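Long-range contacts in peptidoglycan-N-acetylmuramic acid deacetylase PdaC (Bacillus subtilis subsp. subtilis str. 168, PDB 6H8N), which deacetylates N-acetylmuramic acid residues of peptidoglycan, which confers resistance to lysozyme, through a zinc-binding polysaccharide deacetylase (NodB) domain, the part present here: residues V48-L59 / I93-R101; P102-I112 / M120-D128. The protein carries 1 engineered substitution. All coordinates share one frame; numbering follows the deposited sequence.

Contact 1 of 2, residues V48-L59 / I93-R101; sequences VQYYPETLIRML and IIEKISGYR
I97 of helix 80-98 enters the bend between helices 45-50 and 52-60 as a knob into the hole formed by V48, P52, L55 and I56. Its CB starts near L55 CD2, and CG2 then touches both P52 CB and L55 CD2, at 3.8 and 3.9 Å. The other branch turns aside, CG1 lying anti to the carbonyl carbon (chi1 -68°). It passes P52 CB and delivers CD1 to V48 CG1 at 3.4 Å, tighter than usual; I97 has a second conformer, so this closeness deserves caution. A branched isoleucine suits the hole because its two arms fill separate corners. Farther along, L59 forks over the turn that ends helix 80-98: CD1 touches S98 CB at 3.7 Å, while CD2 sits over one face of the Y100 ring, 3.6 Å from its centroid, in a CH-pi contact. S98 can face L55 and L59 despite its hydroxyl, because OG turns back on its own chain, donating to I94 O (2.7 Å) and accepting from Y100 N in an ST turn. With no hydrogen bond across the interface, helix segments 52-59 and 93-98, their axes inclined at 76°, are joined by apolar shape-matching, and the S98 hydroxyl is satisfied within its own segment.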
loop_
_atom_site.group_PDB
_atom_site.type_symbol
_atom_site.label_atom_id
_atom_site.label_comp_id
_atom_site.label_asym_id
_atom_site.label_seq_id
_atom_site.Cartn_x
_atom_site.Cartn_y
_atom_site.Cartn_z
ATOM N N VAL A 48 -6.629 -8.338 -10.214
ATOM C CA VAL A 48 -5.819 -9.528 -9.998
ATOM C C VAL A 48 -6.244 -10.628 -10.965
ATOM O O VAL A 48 -5.404 -11.318 -11.544
ATOM C CB VAL A 48 -5.904 -9.979 -8.526
ATOM C CG1 VAL A 48 -5.259 -11.320 -8.341
ATOM C CG2 VAL A 48 -5.279 -8.954 -7.622
ATOM N N GLN A 49 -7.555 -10.801 -11.144
ATOM C CA GLN A 49 -8.058 -11.826 -12.049
ATOM C C GLN A 49 -7.622 -11.551 -13.480
ATOM O O GLN A 49 -7.247 -12.475 -14.205
ATOM C CB GLN A 49 -9.580 -11.902 -11.944
ATOM C CG GLN A 49 -10.204 -13.073 -12.701
ATOM C CD GLN A 49 -11.661 -13.246 -12.341
ATOM O OE1 GLN A 49 -12.059 -14.283 -11.786
ATOM N NE2 GLN A 49 -12.459 -12.233 -12.601
ATOM N N TYR A 50 -7.622 -10.283 -13.896
ATOM C CA TYR A 50 -7.173 -9.932 -15.237
ATOM C C TYR A 50 -5.673 -10.087 -15.410
ATOM O O TYR A 50 -5.207 -10.404 -16.516
ATOM C CB TYR A 50 -7.535 -8.477 -15.546
ATOM C CG TYR A 50 -8.997 -8.203 -15.880
ATOM C CD1 TYR A 50 -9.684 -8.951 -16.807
ATOM C CD2 TYR A 50 -9.693 -7.176 -15.236
ATOM C CE1 TYR A 50 -11.027 -8.669 -17.117
ATOM C CE2 TYR A 50 -11.025 -6.899 -15.527
ATOM C CZ TYR A 50 -11.685 -7.653 -16.471
ATOM O OH TYR A 50 -13.010 -7.392 -16.787
ATOM N N TYR A 51 -4.894 -9.844 -14.347
ATOM C CA TYR A 51 -3.446 -9.653 -14.444
ATOM C C TYR A 51 -2.715 -10.464 -13.378
ATOM O O TYR A 51 -1.946 -9.915 -12.572
ATOM C CB TYR A 51 -3.133 -8.166 -14.293
ATOM C CG TYR A 51 -3.744 -7.277 -15.362
ATOM C CD1 TYR A 51 -3.427 -7.459 -16.700
ATOM C CD2 TYR A 51 -4.615 -6.255 -15.032
ATOM C CE1 TYR A 51 -3.963 -6.631 -17.675
ATOM C CE2 TYR A 51 -5.148 -5.429 -16.002
ATOM C CZ TYR A 51 -4.804 -5.627 -17.321
ATOM O OH TYR A 51 -5.307 -4.807 -18.310
ATOM N N PRO A 52 -2.901 -11.781 -13.364
ATOM C CA PRO A 52 -2.303 -12.600 -12.293
ATOM C C PRO A 52 -0.789 -12.541 -12.287
ATOM O O PRO A 52 -0.159 -12.625 -11.215
ATOM C CB PRO A 52 -2.816 -14.011 -12.610
ATOM C CG PRO A 52 -3.158 -13.976 -14.090
ATOM C CD PRO A 52 -3.696 -12.592 -14.296
ATOM N N GLU A 53 -0.172 -12.396 -13.467
ATOM C CA GLU A 53 1.285 -12.308 -13.546
ATOM C C GLU A 53 1.835 -11.144 -12.732
ATOM O O GLU A 53 2.954 -11.219 -12.207
ATOM C CB GLU A 53 1.710 -12.139 -15.018
ATOM C CG GLU A 53 1.269 -10.807 -15.709
ATOM C CD GLU A 53 -0.201 -10.777 -16.209
ATOM O OE1 GLU A 53 -0.991 -11.750 -16.053
ATOM O OE2 GLU A 53 -0.550 -9.729 -16.796
ATOM N N THR A 54 1.096 -10.044 -12.656
ATOM C CA THR A 54 1.595 -8.876 -11.956
ATOM C C THR A 54 1.519 -9.067 -10.448
ATOM O O THR A 54 2.401 -8.597 -9.728
ATOM C CB THR A 54 0.819 -7.654 -12.437
ATOM O OG1 THR A 54 0.835 -7.619 -13.877
ATOM C CG2 THR A 54 1.440 -6.386 -11.914
ATOM N N LEU A 55 0.507 -9.789 -9.964
ATOM C CA LEU A 55 0.484 -10.179 -8.553
ATOM C C LEU A 55 1.704 -11.026 -8.220
ATOM O O LEU A 55 2.378 -10.798 -7.214
ATOM C CB LEU A 55 -0.792 -10.970 -8.250
ATOM C CG LEU A 55 -0.839 -11.609 -6.874
ATOM C CD1 LEU A 55 -0.830 -10.565 -5.779
ATOM C CD2 LEU A 55 -2.028 -12.522 -6.746
ATOM N N ILE A 56 1.992 -12.034 -9.050
ATOM C CA ILE A 56 3.161 -12.860 -8.791
ATOM C C ILE A 56 4.427 -12.013 -8.764
ATOM O O ILE A 56 5.273 -12.181 -7.882
ATOM C CB ILE A 56 3.249 -14.030 -9.797
ATOM C CG1 ILE A 56 2.056 -14.984 -9.659
ATOM C CG2 ILE A 56 4.578 -14.769 -9.636
ATOM C CD1 ILE A 56 1.947 -15.645 -8.322
ATOM N N ARG A 57 4.580 -11.102 -9.724
ATOM C CA ARG A 57 5.789 -10.292 -9.764
ATOM C C ARG A 57 5.946 -9.438 -8.505
ATOM O O ARG A 57 7.036 -9.361 -7.922
ATOM C CB ARG A 57 5.823 -9.415 -11.015
ATOM C CG ARG A 57 7.121 -8.630 -11.105
ATOM C CD ARG A 57 7.300 -7.771 -12.357
ATOM N NE ARG A 57 8.488 -6.992 -12.068
ATOM C CZ ARG A 57 8.784 -5.784 -12.527
ATOM N NH1 ARG A 57 8.005 -5.182 -13.412
ATOM N NH2 ARG A 57 9.869 -5.181 -12.068
ATOM N N MET A 58 4.874 -8.778 -8.066
ATOM C CA MET A 58 5.035 -7.904 -6.917
ATOM C C MET A 58 5.430 -8.700 -5.680
ATOM O O MET A 58 6.266 -8.243 -4.889
ATOM C CB MET A 58 3.803 -7.029 -6.687
ATOM C CG MET A 58 2.543 -7.727 -6.425
ATOM S SD MET A 58 1.120 -6.563 -6.301
ATOM C CE MET A 58 1.079 -5.669 -7.823
ATOM N N LEU A 59 4.871 -9.916 -5.516
ATOM C CA LEU A 59 5.247 -10.777 -4.392
ATOM C C LEU A 59 6.671 -11.293 -4.536
ATOM O O LEU A 59 7.426 -11.324 -3.559
ATOM C CB LEU A 59 4.286 -11.958 -4.297
ATOM C CG LEU A 59 2.868 -11.653 -3.834
ATOM C CD1 LEU A 59 1.989 -12.897 -4.060
ATOM C CD2 LEU A 59 2.854 -11.250 -2.387
ATOM N N ILE A 93 -9.270 -14.835 -4.888
ATOM C CA ILE A 93 -8.531 -14.818 -6.151
ATOM C C ILE A 93 -7.031 -14.723 -5.885
ATOM O O ILE A 93 -6.219 -15.360 -6.570
ATOM C CB ILE A 93 -9.042 -13.730 -7.121
ATOM C CG1 ILE A 93 -8.447 -13.901 -8.524
ATOM C CG2 ILE A 93 -8.708 -12.316 -6.625
ATOM C CD1 ILE A 93 -8.885 -15.175 -9.241
ATOM N N ILE A 94 -6.636 -13.928 -4.888
ATOM C CA ILE A 94 -5.219 -13.825 -4.559
ATOM C C ILE A 94 -4.686 -15.185 -4.123
ATOM O O ILE A 94 -3.610 -15.614 -4.554
ATOM C CB ILE A 94 -4.996 -12.737 -3.504
ATOM C CG1 ILE A 94 -5.334 -11.370 -4.096
ATOM C CG2 ILE A 94 -3.564 -12.784 -2.942
ATOM C CD1 ILE A 94 -5.442 -10.274 -3.059
ATOM N N GLU A 95 -5.450 -15.905 -3.293
ATOM C CA GLU A 95 -5.038 -17.236 -2.848
ATOM C C GLU A 95 -4.936 -18.213 -4.015
ATOM O O GLU A 95 -3.984 -19.001 -4.099
ATOM C CB GLU A 95 -6.042 -17.733 -1.808
ATOM C CG GLU A 95 -6.049 -19.242 -1.537
ATOM C CD GLU A 95 -4.811 -19.739 -0.831
ATOM O OE1 GLU A 95 -4.706 -20.974 -0.661
ATOM O OE2 GLU A 95 -3.963 -18.927 -0.435
ATOM N N LYS A 96 -5.903 -18.172 -4.928
ATOM C CA LYS A 96 -5.939 -19.101 -6.057
ATOM C C LYS A 96 -4.749 -18.926 -6.987
ATOM O O LYS A 96 -4.294 -19.898 -7.601
ATOM C CB LYS A 96 -7.240 -18.885 -6.830
ATOM C CG LYS A 96 -7.523 -19.838 -7.958
ATOM C CD LYS A 96 -8.975 -19.674 -8.410
ATOM C CE LYS A 96 -9.072 -19.037 -9.780
ATOM N NZ LYS A 96 -8.607 -19.975 -10.838
ATOM N N ILE A 97 -4.262 -17.702 -7.139
ATOM C CA ILE A 97 -3.148 -17.423 -8.033
ATOM C C ILE A 97 -1.806 -17.655 -7.357
ATOM O O ILE A 97 -0.854 -18.086 -8.009
ATOM C CB ILE A 97 -3.266 -15.980 -8.557
ATOM C CG1 ILE A 97 -4.484 -15.858 -9.474
ATOM C CG2 ILE A 97 -1.976 -15.540 -9.256
ATOM C CD1 ILE A 97 -4.903 -14.445 -9.702
ATOM N N SER A 98 -1.707 -17.336 -6.069
ATOM C CA SER A 98 -0.414 -17.178 -5.413
ATOM C C SER A 98 -0.252 -17.953 -4.117
ATOM O O SER A 98 0.878 -18.044 -3.626
ATOM C CB SER A 98 -0.163 -15.689 -5.111
ATOM O OG SER A 98 -0.972 -15.237 -4.039
ATOM N N GLY A 99 -1.325 -18.454 -3.514
ATOM C CA GLY A 99 -1.212 -19.064 -2.202
ATOM C C GLY A 99 -0.958 -18.097 -1.072
ATOM O O GLY A 99 -0.688 -18.536 0.052
ATOM N N TYR A 100 -1.019 -16.791 -1.337
ATOM C CA TYR A 100 -0.808 -15.757 -0.323
ATOM C C TYR A 100 -2.148 -15.295 0.229
ATOM O O TYR A 100 -3.117 -15.149 -0.520
ATOM C CB TYR A 100 -0.094 -14.596 -1.006
ATOM C CG TYR A 100 0.308 -13.352 -0.215
ATOM C CD1 TYR A 100 1.622 -13.203 0.242
ATOM C CD2 TYR A 100 -0.551 -12.266 -0.094
ATOM C CE1 TYR A 100 2.040 -12.037 0.884
ATOM C CE2 TYR A 100 -0.171 -11.115 0.600
ATOM C CZ TYR A 100 1.154 -10.981 1.039
ATOM O OH TYR A 100 1.610 -9.798 1.658
ATOM N N ARG A 101 -2.194 -15.088 1.538
ATOM C CA ARG A 101 -3.362 -14.573 2.239
ATOM C C ARG A 101 -3.055 -13.182 2.788
ATOM O O ARG A 101 -2.367 -13.057 3.810
ATOM C CB ARG A 101 -3.766 -15.513 3.379
ATOM C CG ARG A 101 -4.986 -14.982 4.130
ATOM C CD ARG A 101 -5.571 -16.005 5.112
ATOM N NE ARG A 101 -4.651 -16.334 6.193
ATOM C CZ ARG A 101 -4.980 -17.050 7.267
ATOM N NH1 ARG A 101 -4.070 -17.300 8.198
ATOM N NH2 ARG A 101 -6.220 -17.514 7.416
#

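Contact 2 of 2, residues P102-I112 / M120-D128; sequences PTLVRPPYGGI and MKMDVALWD. With PO4 (phosphate ion), chain D.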
loop_
_atom_site.group_PDB
_atom_site.type_symbol
_atom_site.label_atom_id
_atom_site.label_comp_id
_atom_site.label_asym_id
_atom_site.label_seq_id
_atom_site.Cartn_x
_atom_site.Cartn_y
_atom_site.Cartn_z
ATOM N N PRO A 102 -3.558 -12.113 2.179
ATOM C CA PRO A 102 -3.335 -10.776 2.748
ATOM C C PRO A 102 -3.874 -10.687 4.163
ATOM O O PRO A 102 -4.894 -11.286 4.497
ATOM C CB PRO A 102 -4.125 -9.856 1.816
ATOM C CG PRO A 102 -4.134 -10.596 0.497
ATOM C CD PRO A 102 -4.268 -12.059 0.899
ATOM N N THR A 103 -3.172 -9.903 4.980
ATOM C CA THR A 103 -3.649 -9.549 6.308
ATOM C C THR A 103 -4.132 -8.114 6.397
ATOM O O THR A 103 -4.841 -7.777 7.353
ATOM C CB THR A 103 -2.543 -9.754 7.349
ATOM O OG1 THR A 103 -1.447 -8.925 7.020
ATOM C CG2 THR A 103 -2.074 -11.204 7.372
ATOM N N LEU A 104 -3.811 -7.279 5.410
ATOM C CA LEU A 104 -4.169 -5.868 5.404
ATOM C C LEU A 104 -5.325 -5.636 4.450
ATOM O O LEU A 104 -5.328 -6.149 3.325
ATOM C CB LEU A 104 -2.991 -5.010 4.940
ATOM C CG LEU A 104 -1.673 -5.162 5.690
ATOM C CD1 LEU A 104 -0.591 -4.341 5.010
ATOM C CD2 LEU A 104 -1.842 -4.735 7.125
ATOM N N VAL A 105 -6.288 -4.825 4.878
ATOM C CA VAL A 105 -7.387 -4.407 4.024
ATOM C C VAL A 105 -7.422 -2.887 3.982
ATOM O O VAL A 105 -7.181 -2.219 4.995
ATOM C CB VAL A 105 -8.738 -4.995 4.495
ATOM C CG1 VAL A 105 -9.127 -4.487 5.876
ATOM C CG2 VAL A 105 -9.855 -4.724 3.470
ATOM N N ARG A 106 -7.708 -2.344 2.804
ATOM C CA ARG A 106 -7.851 -0.902 2.624
ATOM C C ARG A 106 -9.212 -0.662 1.987
ATOM O O ARG A 106 -9.375 -0.849 0.773
ATOM C CB ARG A 106 -6.723 -0.355 1.774
ATOM C CG ARG A 106 -6.822 1.131 1.516
ATOM C CD ARG A 106 -5.580 1.649 0.839
ATOM N NE ARG A 106 -4.482 1.878 1.765
ATOM C CZ ARG A 106 -3.297 2.349 1.402
ATOM N NH1 ARG A 106 -3.036 2.595 0.119
ATOM N NH2 ARG A 106 -2.374 2.588 2.319
ATOM N N PRO A 107 -10.221 -0.281 2.767
ATOM C CA PRO A 107 -11.561 -0.089 2.200
ATOM C C PRO A 107 -11.551 1.042 1.192
ATOM O O PRO A 107 -10.966 2.096 1.467
ATOM C CB PRO A 107 -12.399 0.283 3.426
ATOM C CG PRO A 107 -11.698 -0.406 4.571
ATOM C CD PRO A 107 -10.227 -0.215 4.236
ATOM N N PRO A 108 -12.190 0.868 0.034
ATOM C CA PRO A 108 -12.282 1.957 -0.950
ATOM C C PRO A 108 -12.759 3.258 -0.323
ATOM O O PRO A 108 -13.696 3.279 0.487
ATOM C CB PRO A 108 -13.291 1.418 -1.960
ATOM C CG PRO A 108 -13.021 -0.066 -1.940
ATOM C CD PRO A 108 -12.795 -0.369 -0.491
ATOM N N TYR A 109 -12.114 4.359 -0.724
ATOM C CA TYR A 109 -12.436 5.718 -0.273
ATOM C C TYR A 109 -12.240 5.924 1.221
ATOM O O TYR A 109 -12.641 6.968 1.748
ATOM C CB TYR A 109 -13.847 6.178 -0.694
ATOM C CG TYR A 109 -14.208 5.780 -2.104
ATOM C CD1 TYR A 109 -13.642 6.416 -3.197
ATOM C CD2 TYR A 109 -15.099 4.740 -2.349
ATOM C CE1 TYR A 109 -13.949 6.050 -4.480
ATOM C CE2 TYR A 109 -15.422 4.369 -3.617
ATOM C CZ TYR A 109 -14.849 5.020 -4.696
ATOM O OH TYR A 109 -15.149 4.647 -5.982
ATOM N N GLY A 110 -11.618 4.970 1.925
ATOM C CA GLY A 110 -11.487 5.003 3.365
ATOM C C GLY A 110 -12.748 4.648 4.122
ATOM O O GLY A 110 -12.750 4.727 5.352
ATOM N N GLY A 111 -13.805 4.244 3.431
ATOM C CA GLY A 111 -15.107 4.081 4.054
ATOM C C GLY A 111 -15.264 2.782 4.803
ATOM O O GLY A 111 -15.222 1.705 4.207
ATOM N N ILE A 112 -15.508 2.886 6.109
ATOM C CA ILE A 112 -15.581 1.720 6.977
ATOM C C ILE A 112 -16.440 2.088 8.178
ATOM O O ILE A 112 -16.643 3.267 8.482
ATOM C CB ILE A 112 -14.151 1.295 7.406
ATOM C CG1 ILE A 112 -14.188 -0.068 8.100
ATOM C CG2 ILE A 112 -13.515 2.353 8.313
ATOM C CD1 ILE A 112 -12.830 -0.686 8.248
ATOM N N MET A 120 -14.618 -8.190 9.265
ATOM C CA MET A 120 -13.614 -8.493 8.244
ATOM C C MET A 120 -12.436 -9.262 8.822
ATOM O O MET A 120 -11.798 -10.039 8.103
ATOM C CB MET A 120 -13.113 -7.214 7.581
ATOM C CG MET A 120 -14.059 -6.607 6.564
ATOM S SD MET A 120 -13.320 -5.178 5.736
ATOM C CE MET A 120 -12.932 -4.129 7.129
ATOM N N LYS A 121 -12.111 -9.042 10.096
ATOM C CA LYS A 121 -11.025 -9.769 10.753
ATOM C C LYS A 121 -9.704 -9.563 10.016
ATOM O O LYS A 121 -8.920 -10.494 9.829
ATOM C CB LYS A 121 -11.350 -11.257 10.895
ATOM N N MET A 122 -9.468 -8.329 9.581
ATOM C CA MET A 122 -8.234 -7.949 8.915
ATOM C C MET A 122 -7.754 -6.651 9.532
ATOM O O MET A 122 -8.505 -5.949 10.202
ATOM C CB MET A 122 -8.439 -7.783 7.402
ATOM C CG MET A 122 -8.842 -9.091 6.717
ATOM S SD MET A 122 -9.048 -8.953 4.939
ATOM C CE MET A 122 -7.360 -8.821 4.383
ATOM N N ASP A 123 -6.497 -6.323 9.284
ATOM C CA ASP A 123 -5.868 -5.092 9.758
ATOM C C ASP A 123 -6.170 -3.976 8.754
ATOM O O ASP A 123 -5.750 -4.069 7.594
ATOM C CB ASP A 123 -4.363 -5.381 9.819
ATOM C CG ASP A 123 -3.516 -4.191 10.247
ATOM O OD1 ASP A 123 -4.032 -3.063 10.350
ATOM O OD2 ASP A 123 -2.300 -4.410 10.468
ATOM N N VAL A 124 -6.887 -2.938 9.179
ATOM C CA VAL A 124 -7.264 -1.834 8.298
ATOM C C VAL A 124 -6.077 -0.901 8.151
ATOM O O VAL A 124 -5.567 -0.376 9.145
ATOM C CB VAL A 124 -8.474 -1.083 8.862
ATOM C CG1 VAL A 124 -8.778 0.146 8.022
ATOM C CG2 VAL A 124 -9.695 -2.023 8.931
ATOM N N ALA A 125 -5.630 -0.688 6.914
ATOM C CA ALA A 125 -4.420 0.071 6.619
ATOM C C ALA A 125 -4.781 1.239 5.712
ATOM O O ALA A 125 -5.020 1.053 4.514
ATOM C CB ALA A 125 -3.396 -0.824 5.939
ATOM N N LEU A 126 -4.823 2.436 6.288
ATOM C CA LEU A 126 -5.107 3.651 5.537
ATOM C C LEU A 126 -3.811 4.409 5.274
ATOM O O LEU A 126 -2.822 3.783 4.890
ATOM C CB LEU A 126 -6.210 4.455 6.222
ATOM C CG LEU A 126 -7.523 3.667 6.377
ATOM C CD1 LEU A 126 -8.592 4.571 6.952
ATOM C CD2 LEU A 126 -8.006 3.022 5.079
ATOM N N TRP A 127 -3.783 5.731 5.419
ATOM C CA TRP A 127 -2.629 6.493 4.949
ATOM C C TRP A 127 -2.589 7.845 5.656
ATOM O O TRP A 127 -3.577 8.286 6.255
ATOM C CB TRP A 127 -2.681 6.692 3.434
ATOM C CG TRP A 127 -3.929 7.368 3.019
ATOM C CD1 TRP A 127 -4.146 8.711 2.979
ATOM C CD2 TRP A 127 -5.162 6.748 2.638
ATOM N NE1 TRP A 127 -5.435 8.969 2.599
ATOM C CE2 TRP A 127 -6.087 7.780 2.384
ATOM C CE3 TRP A 127 -5.575 5.420 2.477
ATOM C CZ2 TRP A 127 -7.403 7.523 1.986
ATOM C CZ3 TRP A 127 -6.865 5.174 2.076
ATOM C CH2 TRP A 127 -7.773 6.226 1.833
ATOM N N ASP A 128 -1.437 8.512 5.541
ATOM C CA ASP A 128 -1.199 9.841 6.124
ATOM C C ASP A 128 -1.100 10.946 5.084
ATOM O O ASP A 128 -1.385 12.108 5.401
ATOM C CB ASP A 128 0.139 9.872 6.888
ATOM C CG ASP A 128 0.200 8.891 7.996
ATOM O OD1 ASP A 128 -0.674 8.930 8.887
ATOM O OD2 ASP A 128 1.129 8.083 7.998
HETATM P P PO4 D . -9.085 5.224 -3.140
HETATM O O1 PO4 D . -10.035 6.296 -3.738
HETATM O O2 PO4 D . -7.930 5.959 -2.482
HETATM O O3 PO4 D . -8.527 4.457 -4.293
HETATM O O4 PO4 D . -9.865 4.342 -2.217
HETATM O O HOH W 1 -1.433 -7.458 9.411
#
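R106 lays its side chain across W127 at about a right angle, the guanidinium and indole planes 80° apart. W127 CE3 lies over one guanidinium face, while NE stands at the edge of the indole, 3.8 Å from CE3. A bend at chi3 (-80°) turns the arginine head so that NE donates almost straight to A125 O at 2.9 Å, with the acceptor in the guanidinium plane; NH2 adds a weak bond to L126 O. NH1 reaches T15 and the engineered S17, and the backbone O of R106 receives ND1 of the zinc ligand H68, so this long, multidentate residue links the strand pair to the metal site. Upstream the backbones pair in parallel: D123 N donates to T103 O, V105 N to D123 O, and A125 N to V105 O, each at 2.9 Å. On one face of this pair V105 crosses M120 and M122 at about right angles, its CG1 touching M122 CB and M120 CE, the long unbranched methionines shaping themselves to the compact valine. I112 meets V124 tip to tip, CD1 to CG2 at 3.5 Å, a tight fit. Beyond P107 and P108, Y109 N holds a phosphate, probably from the crystallisation liquor, which H159 also binds. Strand 104-105, helix 114-120 and strand 123-124 form a beta-alpha-beta crossover, here bordering the zinc site of a NodB-type deacetylase.

How the contacts relate
Contacts 1 and 2 follow one another along the chain, joined where helix 80-98 runs through its terminal turn into strand 104-105; I94 of contact 1 packs on P102 of contact 2. Both are partly buried, but contact 1 lies farther out, its centre about 15 Å from that of the chain against 10 Å for contact 2. Contact 1 joins helices beside strands 40-43 and 64-67, almost wholly with apolar side chains and one CH-pi contact, without a hydrogen bond across it. Contact 2 binds neighbouring strands through backbone hydrogen bonds, with apolar side chains packing about the pair, and places a charged side chain beside the zinc site, next to the ligand H68. Helix 80-98 serves both, also packing on V105 and M122.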